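Local coordinates for putative lipoprotein (Parabacteroides distasonis ATCC 8503, PDB 3JX8) that is of unconfirmed function but, as a putative lipoprotein with adhesin-head (GIN) domains, may serve in cell adhesion or lipid binding at the bacterial surface, at residues Glu142-Ile151 against Ser162-Glu172; Ile26-Glu37 against Asn102-Lys113. One frame throughout, in Å; residues are numbered along the deposited sequence.

Contact 1. Residues Glu142-Ile151 against Ser162-Glu172; sequences ECNMAGSGNI and SCSLASSGEIE. With SO4 (sulfate ion), chain G.
Cys143 and Cys163, Met145 and Leu165, and Ile151 and Ile171 sit side by side on successive rungs, an example of how a beta-solenoid repeats its interior. Their side chains face inward from the two walls of each coil. Met145, present as selenomethionine, carries much of the interior contact: with CG set between its backbone N and carbonyl carbon (chi1 70°), the chain runs beside Leu165, CG lying 3.5 Å from Leu165 CD1. The same CG passes Ile171, which comes from the other direction, 3.9 Å from Ile171 CD1, so one side chain touches both walls of the next coil. Cys143 CB rests 4.0 Å from Cys163 SG.

Backbone bonding is parallel and in register along Glu142-Ala146 against Ser162-Ala166, where Met145 bonds through N and O to the same strand, to Ser164 O and from Ala166 N, the latter at 2.7 Å and nearly straight (175°). Pairing resumes at Asn150 and Ile151. At the turn, Gly147 O accepts a weak, bent bond from Gly169 N.

Polar side chains line much of the outer faces, while Ala146 and Ala166 meet Ala205 and Ala185 of the second subunit. Asn144 ND2 donates in its amide plane to the anti lone pair of Glu142 OE2 (2.8 Å) and hydrogen-bonds Asn123 OD1 on the preceding rung. Its OD1 receives a bond from a water that also joins Ser162 OG and Ser164 OG, tying the strands together. Beyond the turn, a second water links Asn150 ND2, Ile151 O and Glu170 OE2. Ser148 holds a sulfate, probably from the crystallisation liquor, through N and OG, both to O3.

In-register parallel strands, a glycine- and serine-rich turn and stacked like residues are characteristic of a beta-solenoid, consistent with the family's place in the pectate-lyase-like clan.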
loop_
_atom_site.group_PDB
_atom_site.type_symbol
_atom_site.label_atom_id
_atom_site.label_comp_id
_atom_site.label_asym_id
_atom_site.label_seq_id
_atom_site.Cartn_x
_atom_site.Cartn_y
_atom_site.Cartn_z
ATOM N N GLU A 142 -16.603 4.854 -1.882
ATOM C CA GLU A 142 -15.188 4.486 -1.917
ATOM C C GLU A 142 -14.667 4.428 -0.485
ATOM O O GLU A 142 -14.866 5.373 0.294
ATOM C CB GLU A 142 -14.444 5.504 -2.743
ATOM C CG GLU A 142 -13.077 5.102 -3.116
ATOM C CD GLU A 142 -12.412 6.072 -4.075
ATOM O OE1 GLU A 142 -13.015 6.389 -5.119
ATOM O OE2 GLU A 142 -11.269 6.488 -3.797
ATOM N N CYS A 143 -14.085 3.295 -0.114
ATOM C CA CYS A 143 -13.477 3.056 1.217
ATOM C C CYS A 143 -11.985 2.773 1.087
ATOM O O CYS A 143 -11.568 1.681 0.644
ATOM C CB CYS A 143 -14.090 1.826 1.853
ATOM S SG CYS A 143 -15.814 1.982 2.251
ATOM N N ASN A 144 -11.179 3.743 1.472
ATOM C CA ASN A 144 -9.762 3.623 1.378
ATOM C C ASN A 144 -9.174 3.645 2.747
ATOM O O ASN A 144 -9.532 4.505 3.586
ATOM C CB ASN A 144 -9.229 4.773 0.580
ATOM C CG ASN A 144 -9.867 4.851 -0.777
ATOM O OD1 ASN A 144 -10.056 3.822 -1.436
ATOM N ND2 ASN A 144 -10.237 6.054 -1.195
HETATM N N MSE A 145 -8.276 2.710 2.998
HETATM C CA MSE A 145 -7.525 2.763 4.236
HETATM C C MSE A 145 -6.053 2.332 4.166
HETATM O O MSE A 145 -5.641 1.490 3.310
HETATM C CB MSE A 145 -8.257 2.017 5.310
HETATM C CG MSE A 145 -8.307 0.552 5.168
HETATM SE SE MSE A 145 -8.494 -0.110 7.023
HETATM C CE MSE A 145 -6.712 0.317 7.704
ATOM N N ALA A 146 -5.252 2.973 5.025
ATOM C CA ALA A 146 -3.856 2.619 5.192
ATOM C C ALA A 146 -3.632 2.495 6.685
ATOM O O ALA A 146 -3.681 3.494 7.446
ATOM C CB ALA A 146 -2.921 3.668 4.554
ATOM N N GLY A 147 -3.424 1.267 7.127
ATOM C CA GLY A 147 -3.126 1.025 8.521
ATOM C C GLY A 147 -3.667 -0.289 8.990
ATOM O O GLY A 147 -4.005 -1.147 8.182
ATOM N N SER A 148 -3.720 -0.425 10.313
ATOM C CA SER A 148 -4.138 -1.646 10.967
ATOM C C SER A 148 -5.589 -1.615 11.447
ATOM O O SER A 148 -6.092 -2.592 11.986
ATOM C CB SER A 148 -3.224 -1.903 12.163
ATOM O OG SER A 148 -3.401 -0.878 13.123
ATOM N N GLY A 149 -6.260 -0.493 11.277
ATOM C CA GLY A 149 -7.643 -0.406 11.714
ATOM C C GLY A 149 -8.630 -1.037 10.745
ATOM O O GLY A 149 -8.281 -1.918 9.944
ATOM N N ASN A 150 -9.871 -0.591 10.832
ATOM C CA ASN A 150 -10.911 -1.133 9.959
ATOM C C ASN A 150 -12.050 -0.216 9.567
ATOM O O ASN A 150 -12.346 0.768 10.259
ATOM C CB ASN A 150 -11.504 -2.366 10.579
ATOM C CG ASN A 150 -12.235 -2.057 11.795
ATOM O OD1 ASN A 150 -11.622 -1.662 12.780
ATOM N ND2 ASN A 150 -13.569 -2.233 11.770
ATOM N N ILE A 151 -12.648 -0.540 8.428
ATOM C CA ILE A 151 -13.859 0.107 7.926
ATOM C C ILE A 151 -14.869 -1.002 7.730
ATOM O O ILE A 151 -14.511 -2.058 7.198
ATOM C CB ILE A 151 -13.627 0.771 6.571
ATOM C CG1 ILE A 151 -12.509 1.837 6.671
ATOM C CG2 ILE A 151 -14.924 1.361 6.042
ATOM C CD1 ILE A 151 -12.162 2.546 5.338
ATOM N N SER A 162 -15.872 0.844 -4.327
ATOM C CA SER A 162 -14.448 0.645 -4.465
ATOM C C SER A 162 -13.774 0.618 -3.105
ATOM O O SER A 162 -13.937 1.553 -2.320
ATOM C CB SER A 162 -13.885 1.776 -5.304
ATOM O OG SER A 162 -12.490 1.733 -5.253
ATOM N N CYS A 163 -13.013 -0.439 -2.825
ATOM C CA CYS A 163 -12.226 -0.524 -1.582
ATOM C C CYS A 163 -10.769 -0.805 -1.844
ATOM O O CYS A 163 -10.443 -1.806 -2.521
ATOM C CB CYS A 163 -12.746 -1.649 -0.688
ATOM S SG CYS A 163 -14.478 -1.541 -0.320
ATOM N N SER A 164 -9.904 0.028 -1.263
ATOM C CA SER A 164 -8.464 -0.143 -1.311
ATOM C C SER A 164 -7.905 -0.120 0.101
ATOM O O SER A 164 -8.137 0.824 0.873
ATOM C CB SER A 164 -7.831 0.962 -2.104
ATOM O OG SER A 164 -8.437 1.028 -3.367
ATOM N N LEU A 165 -7.138 -1.151 0.411
ATOM C CA LEU A 165 -6.565 -1.380 1.720
ATOM C C LEU A 165 -5.053 -1.474 1.567
ATOM O O LEU A 165 -4.556 -2.310 0.799
ATOM C CB LEU A 165 -7.122 -2.702 2.261
ATOM C CG LEU A 165 -6.528 -3.336 3.512
ATOM C CD1 LEU A 165 -6.345 -2.338 4.624
ATOM C CD2 LEU A 165 -7.465 -4.487 3.929
ATOM N N ALA A 166 -4.313 -0.582 2.226
ATOM C CA ALA A 166 -2.851 -0.705 2.332
ATOM C C ALA A 166 -2.577 -1.153 3.750
ATOM O O ALA A 166 -3.223 -0.690 4.704
ATOM C CB ALA A 166 -2.117 0.625 2.014
ATOM N N SER A 167 -1.611 -2.050 3.892
ATOM C CA SER A 167 -1.159 -2.541 5.187
ATOM C C SER A 167 -2.039 -3.660 5.729
ATOM O O SER A 167 -2.573 -4.450 4.952
ATOM C CB SER A 167 -0.947 -1.400 6.203
ATOM O OG SER A 167 0.015 -1.774 7.191
ATOM N N SER A 168 -2.165 -3.750 7.048
ATOM C CA SER A 168 -2.605 -4.983 7.703
ATOM C C SER A 168 -4.046 -5.001 8.183
ATOM O O SER A 168 -4.487 -5.995 8.751
ATOM C CB SER A 168 -1.687 -5.253 8.915
ATOM O OG SER A 168 -1.792 -4.192 9.845
ATOM N N GLY A 169 -4.773 -3.916 7.965
ATOM C CA GLY A 169 -6.134 -3.795 8.464
ATOM C C GLY A 169 -7.201 -4.623 7.741
ATOM O O GLY A 169 -6.916 -5.643 7.078
ATOM N N GLU A 170 -8.432 -4.156 7.866
ATOM C CA GLU A 170 -9.599 -4.882 7.418
ATOM C C GLU A 170 -10.750 -3.971 6.926
ATOM O O GLU A 170 -11.121 -3.001 7.600
ATOM C CB GLU A 170 -10.093 -5.722 8.565
ATOM C CG GLU A 170 -11.251 -6.595 8.178
ATOM C CD GLU A 170 -11.849 -7.339 9.353
ATOM O OE1 GLU A 170 -11.141 -8.236 9.854
ATOM O OE2 GLU A 170 -13.030 -7.038 9.719
ATOM N N ILE A 171 -11.290 -4.283 5.758
ATOM C CA ILE A 171 -12.477 -3.646 5.249
ATOM C C ILE A 171 -13.503 -4.742 5.096
ATOM O O ILE A 171 -13.186 -5.806 4.531
ATOM C CB ILE A 171 -12.265 -2.956 3.905
ATOM C CG1 ILE A 171 -11.150 -1.919 4.022
ATOM C CG2 ILE A 171 -13.589 -2.311 3.413
ATOM C CD1 ILE A 171 -10.802 -1.209 2.728
ATOM N N GLU A 172 -14.716 -4.480 5.603
ATOM C CA GLU A 172 -15.837 -5.398 5.512
ATOM C C GLU A 172 -17.080 -4.691 4.980
ATOM O O GLU A 172 -17.442 -3.604 5.461
ATOM C CB GLU A 172 -16.137 -6.024 6.868
ATOM C CG GLU A 172 -17.334 -6.958 6.833
ATOM C CD GLU A 172 -17.508 -7.790 8.123
ATOM O OE1 GLU A 172 -16.840 -7.518 9.133
ATOM O OE2 GLU A 172 -18.326 -8.736 8.106
HETATM S S SO4 G . -0.978 1.949 11.908
HETATM O O1 SO4 G . -1.120 3.044 10.920
HETATM O O2 SO4 G . -0.548 2.517 13.173
HETATM O O3 SO4 G . -2.290 1.319 12.073
HETATM O O4 SO4 G . 0.071 0.992 11.462
HETATM O O HOH W 1 -12.638 4.217 -7.689
HETATM O O HOH W 2 -10.491 2.603 -3.777
HETATM O O HOH W 3 -14.012 -3.919 9.414
#

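Contact 2. Residues Ile26-Glu37 against Asn102-Lys113; sequences ITFVGSADFEYE and NTVGSGSFIISK. With SO4 (sulfate ion), chain H.
Phe109 meets four side chains of Ile26-Glu37. Its CE2 lies over the centre of one face of the Phe34 ring, the two planes turned 45° apart, while Ile26 CD1 arrives at the Phe109 edge, 3.7 Å from CZ. Tyr36 CB presses on the same CZ at 3.4 Å, and Phe28 CD2 approaches the edge more distantly. With CG anti to the backbone N in Phe34 and Phe109 alike, both rings extend the same way. Thr103 OG1 adds a contact to Phe28 CD2 at 3.3 Å.

Parallel backbone bonds run on both sides of the turn, from Asn102 N to Ile26 O and from Phe34 N to Ser108 O.

Glu37 closes the far end as a two-pronged acceptor: bent at chi2 (-64°), it receives Ser112 N on OE2 (2.8 Å) and Lys113 N on OE1 (2.9 Å), each from the syn side but tilted out of the carboxylate plane. A water joins Thr27 OG1 to Asn102 ND2, which also bonds Glu100. At the turn, Ser106 N and OG bind a sulfate, probably from crystallisation.

Parallel strands stacked in register on both walls, their inward side chains packing together, are characteristic of adjacent beta-solenoid coils; here the filling is aromatic.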
loop_
_atom_site.group_PDB
_atom_site.type_symbol
_atom_site.label_atom_id
_atom_site.label_comp_id
_atom_site.label_asym_id
_atom_site.label_seq_id
_atom_site.Cartn_x
_atom_site.Cartn_y
_atom_site.Cartn_z
ATOM N N ILE A 26 -14.895 16.373 5.776
ATOM C CA ILE A 26 -14.400 16.289 7.165
ATOM C C ILE A 26 -12.946 15.863 7.185
ATOM O O ILE A 26 -12.595 14.853 6.586
ATOM C CB ILE A 26 -15.191 15.275 8.014
ATOM C CG1 ILE A 26 -16.664 15.704 8.193
ATOM C CG2 ILE A 26 -14.522 15.087 9.395
ATOM C CD1 ILE A 26 -17.576 14.594 8.839
ATOM N N THR A 27 -12.110 16.639 7.880
ATOM C CA THR A 27 -10.768 16.249 8.265
ATOM C C THR A 27 -10.822 16.043 9.760
ATOM O O THR A 27 -10.997 17.013 10.502
ATOM C CB THR A 27 -9.753 17.373 8.001
ATOM O OG1 THR A 27 -9.651 17.561 6.607
ATOM C CG2 THR A 27 -8.387 17.003 8.526
ATOM N N PHE A 28 -10.660 14.810 10.210
ATOM C CA PHE A 28 -10.764 14.461 11.630
ATOM C C PHE A 28 -9.542 13.698 12.058
ATOM O O PHE A 28 -9.307 12.610 11.571
ATOM C CB PHE A 28 -11.984 13.586 11.847
ATOM C CG PHE A 28 -12.013 12.894 13.181
ATOM C CD1 PHE A 28 -11.729 13.585 14.353
ATOM C CD2 PHE A 28 -12.398 11.564 13.266
ATOM C CE1 PHE A 28 -11.755 12.941 15.595
ATOM C CE2 PHE A 28 -12.432 10.897 14.509
ATOM C CZ PHE A 28 -12.114 11.603 15.673
ATOM N N VAL A 29 -8.756 14.250 12.963
ATOM C CA VAL A 29 -7.594 13.565 13.474
ATOM C C VAL A 29 -7.803 13.412 14.958
ATOM O O VAL A 29 -8.049 14.406 15.662
ATOM C CB VAL A 29 -6.334 14.410 13.276
ATOM C CG1 VAL A 29 -5.102 13.708 13.926
ATOM C CG2 VAL A 29 -6.183 14.795 11.800
ATOM N N GLY A 30 -7.655 12.203 15.459
ATOM C CA GLY A 30 -7.767 11.977 16.895
ATOM C C GLY A 30 -8.510 10.726 17.291
ATOM O O GLY A 30 -8.865 9.885 16.449
ATOM N N SER A 31 -8.746 10.623 18.600
ATOM C CA SER A 31 -9.232 9.396 19.226
ATOM C C SER A 31 -10.691 9.451 19.625
ATOM O O SER A 31 -11.166 8.529 20.279
ATOM C CB SER A 31 -8.394 9.083 20.478
ATOM O OG SER A 31 -8.625 10.039 21.511
ATOM N N ALA A 32 -11.412 10.484 19.197
ATOM C CA ALA A 32 -12.809 10.663 19.623
ATOM C C ALA A 32 -13.711 9.562 19.082
ATOM O O ALA A 32 -13.413 8.936 18.074
ATOM C CB ALA A 32 -13.345 12.017 19.165
ATOM N N ASP A 33 -14.824 9.355 19.764
ATOM C CA ASP A 33 -15.999 8.756 19.147
ATOM C C ASP A 33 -16.793 9.875 18.482
ATOM O O ASP A 33 -17.332 10.763 19.154
ATOM C CB ASP A 33 -16.843 8.034 20.181
ATOM C CG ASP A 33 -16.137 6.807 20.744
ATOM O OD1 ASP A 33 -15.377 6.132 20.011
ATOM O OD2 ASP A 33 -16.363 6.487 21.915
ATOM N N PHE A 34 -16.827 9.835 17.156
ATOM C CA PHE A 34 -17.406 10.866 16.331
ATOM C C PHE A 34 -18.647 10.267 15.716
ATOM O O PHE A 34 -18.563 9.302 14.994
ATOM C CB PHE A 34 -16.372 11.257 15.269
ATOM C CG PHE A 34 -16.679 12.514 14.468
ATOM C CD1 PHE A 34 -17.970 12.848 14.064
ATOM C CD2 PHE A 34 -15.627 13.303 14.029
ATOM C CE1 PHE A 34 -18.197 13.974 13.283
ATOM C CE2 PHE A 34 -15.856 14.451 13.277
ATOM C CZ PHE A 34 -17.123 14.788 12.906
ATOM N N GLU A 35 -19.805 10.832 16.021
ATOM C CA GLU A 35 -21.064 10.463 15.373
ATOM C C GLU A 35 -21.483 11.510 14.359
ATOM O O GLU A 35 -21.647 12.685 14.710
ATOM C CB GLU A 35 -22.183 10.389 16.392
ATOM C CG GLU A 35 -22.061 9.286 17.360
ATOM C CD GLU A 35 -23.184 9.318 18.387
ATOM O OE1 GLU A 35 -24.127 10.167 18.262
ATOM O OE2 GLU A 35 -23.125 8.483 19.311
ATOM N N TYR A 36 -21.689 11.079 13.119
ATOM C CA TYR A 36 -22.052 11.984 12.036
ATOM C C TYR A 36 -23.326 11.483 11.387
ATOM O O TYR A 36 -23.591 10.279 11.361
ATOM C CB TYR A 36 -20.921 12.104 10.988
ATOM C CG TYR A 36 -21.358 12.875 9.754
ATOM C CD1 TYR A 36 -21.299 14.256 9.719
ATOM C CD2 TYR A 36 -21.883 12.218 8.651
ATOM C CE1 TYR A 36 -21.748 14.958 8.617
ATOM C CE2 TYR A 36 -22.338 12.906 7.556
ATOM C CZ TYR A 36 -22.261 14.282 7.540
ATOM O OH TYR A 36 -22.738 14.986 6.445
ATOM N N GLU A 37 -24.116 12.415 10.871
ATOM C CA GLU A 37 -25.249 12.099 10.001
ATOM C C GLU A 37 -25.402 13.165 8.934
ATOM O O GLU A 37 -25.068 14.327 9.144
ATOM C CB GLU A 37 -26.580 12.014 10.772
ATOM C CG GLU A 37 -26.620 11.017 11.951
ATOM C CD GLU A 37 -26.453 9.526 11.572
ATOM O OE1 GLU A 37 -26.641 9.139 10.395
ATOM O OE2 GLU A 37 -26.146 8.717 12.484
ATOM N N ASN A 102 -11.766 12.299 5.692
ATOM C CA ASN A 102 -10.370 12.020 5.891
ATOM C C ASN A 102 -10.207 11.923 7.375
ATOM O O ASN A 102 -10.328 12.926 8.072
ATOM C CB ASN A 102 -9.519 13.136 5.302
ATOM C CG ASN A 102 -9.580 13.150 3.772
ATOM O OD1 ASN A 102 -9.158 12.202 3.127
ATOM N ND2 ASN A 102 -10.152 14.200 3.198
ATOM N N THR A 103 -10.010 10.711 7.854
ATOM C CA THR A 103 -9.872 10.443 9.252
ATOM C C THR A 103 -8.513 9.752 9.542
ATOM O O THR A 103 -8.063 8.877 8.769
ATOM C CB THR A 103 -11.066 9.614 9.749
ATOM O OG1 THR A 103 -10.989 9.515 11.164
ATOM C CG2 THR A 103 -11.103 8.237 9.167
ATOM N N VAL A 104 -7.852 10.180 10.615
ATOM C CA VAL A 104 -6.526 9.705 10.972
ATOM C C VAL A 104 -6.473 9.521 12.473
ATOM O O VAL A 104 -6.761 10.460 13.240
ATOM C CB VAL A 104 -5.392 10.706 10.559
ATOM C CG1 VAL A 104 -4.004 10.141 10.945
ATOM C CG2 VAL A 104 -5.453 11.063 9.033
ATOM N N GLY A 105 -6.111 8.325 12.913
ATOM C CA GLY A 105 -5.923 8.088 14.319
ATOM C C GLY A 105 -6.570 6.812 14.779
ATOM O O GLY A 105 -6.846 5.906 13.994
ATOM N N SER A 106 -6.783 6.753 16.072
ATOM C CA SER A 106 -7.309 5.598 16.742
ATOM C C SER A 106 -8.783 5.775 17.071
ATOM O O SER A 106 -9.332 4.960 17.775
ATOM C CB SER A 106 -6.551 5.398 18.052
ATOM O OG SER A 106 -6.848 6.501 18.906
ATOM N N GLY A 107 -9.411 6.841 16.589
ATOM C CA GLY A 107 -10.801 7.105 16.911
ATOM C C GLY A 107 -11.811 6.248 16.169
ATOM O O GLY A 107 -11.465 5.324 15.412
ATOM N N SER A 108 -13.074 6.556 16.391
ATOM C CA SER A 108 -14.139 5.829 15.789
ATOM C C SER A 108 -15.136 6.796 15.152
ATOM O O SER A 108 -15.597 7.732 15.776
ATOM C CB SER A 108 -14.767 4.950 16.854
ATOM O OG SER A 108 -15.995 4.461 16.419
ATOM N N PHE A 109 -15.414 6.612 13.881
ATOM C CA PHE A 109 -16.304 7.480 13.152
ATOM C C PHE A 109 -17.500 6.661 12.712
ATOM O O PHE A 109 -17.322 5.701 11.971
ATOM C CB PHE A 109 -15.580 8.055 11.958
ATOM C CG PHE A 109 -16.366 9.080 11.238
ATOM C CD1 PHE A 109 -17.394 8.706 10.381
ATOM C CD2 PHE A 109 -16.090 10.430 11.413
ATOM C CE1 PHE A 109 -18.117 9.663 9.672
ATOM C CE2 PHE A 109 -16.832 11.401 10.737
ATOM C CZ PHE A 109 -17.861 11.013 9.872
ATOM N N ILE A 110 -18.703 7.037 13.151
ATOM C CA ILE A 110 -19.924 6.222 12.971
ATOM C C ILE A 110 -21.080 7.012 12.377
ATOM O O ILE A 110 -21.407 8.086 12.886
ATOM C CB ILE A 110 -20.393 5.641 14.340
ATOM C CG1 ILE A 110 -19.240 4.809 14.948
ATOM C CG2 ILE A 110 -21.646 4.781 14.188
ATOM C CD1 ILE A 110 -19.556 4.170 16.312
ATOM N N ILE A 111 -21.679 6.489 11.304
ATOM C CA ILE A 111 -22.911 7.014 10.703
ATOM C C ILE A 111 -23.976 5.955 10.946
ATOM O O ILE A 111 -23.776 4.793 10.561
ATOM C CB ILE A 111 -22.779 7.239 9.185
ATOM C CG1 ILE A 111 -21.657 8.216 8.897
ATOM C CG2 ILE A 111 -24.100 7.722 8.594
ATOM C CD1 ILE A 111 -21.579 8.627 7.441
ATOM N N SER A 112 -25.094 6.339 11.579
ATOM C CA SER A 112 -26.095 5.355 12.010
ATOM C C SER A 112 -27.440 5.364 11.315
ATOM O O SER A 112 -28.147 4.371 11.387
ATOM C CB SER A 112 -26.352 5.484 13.512
ATOM O OG SER A 112 -25.266 4.965 14.251
ATOM N N LYS A 113 -27.791 6.465 10.657
ATOM C CA LYS A 113 -29.096 6.605 10.025
ATOM C C LYS A 113 -29.015 6.297 8.551
ATOM O O LYS A 113 -27.912 6.295 7.996
ATOM C CB LYS A 113 -29.615 8.032 10.233
ATOM C CG LYS A 113 -29.788 8.392 11.706
ATOM C CD LYS A 113 -30.457 9.742 11.874
ATOM C CE LYS A 113 -30.525 10.187 13.346
ATOM N NZ LYS A 113 -31.511 11.312 13.534
HETATM S S SO4 H . -4.917 9.137 18.199
HETATM O O1 SO4 H . -6.152 8.987 17.423
HETATM O O2 SO4 H . -5.111 10.159 19.263
HETATM O O3 SO4 H . -4.464 7.886 18.839
HETATM O O4 SO4 H . -3.847 9.575 17.308
HETATM O O HOH W 4 -10.413 16.466 4.430
HETATM O O HOH W 5 -23.981 8.306 14.082
#

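In the fold
Contact 2 comes first along the chain and closes before contact 1 opens; their centres lie 15 Å apart, and their nearest atoms are about 7 Å apart without touching. Both use the sheet in which strands 25-29, 100-104, 120-125, 140-146 and 160-166 run parallel, with strand 120-125 between the two contacts. Their second strands, 33-38, 108-111, 150-153 and 170-174, form the other wall. Contact 2 joins strands that lie side by side although 64 residues separate the segments, whereas contact 1 joins consecutive coils. The same plan thus recurs along the solenoid with different interior residues, and both contacts also pack against the second subunit through the face carrying Ala146 and Val104.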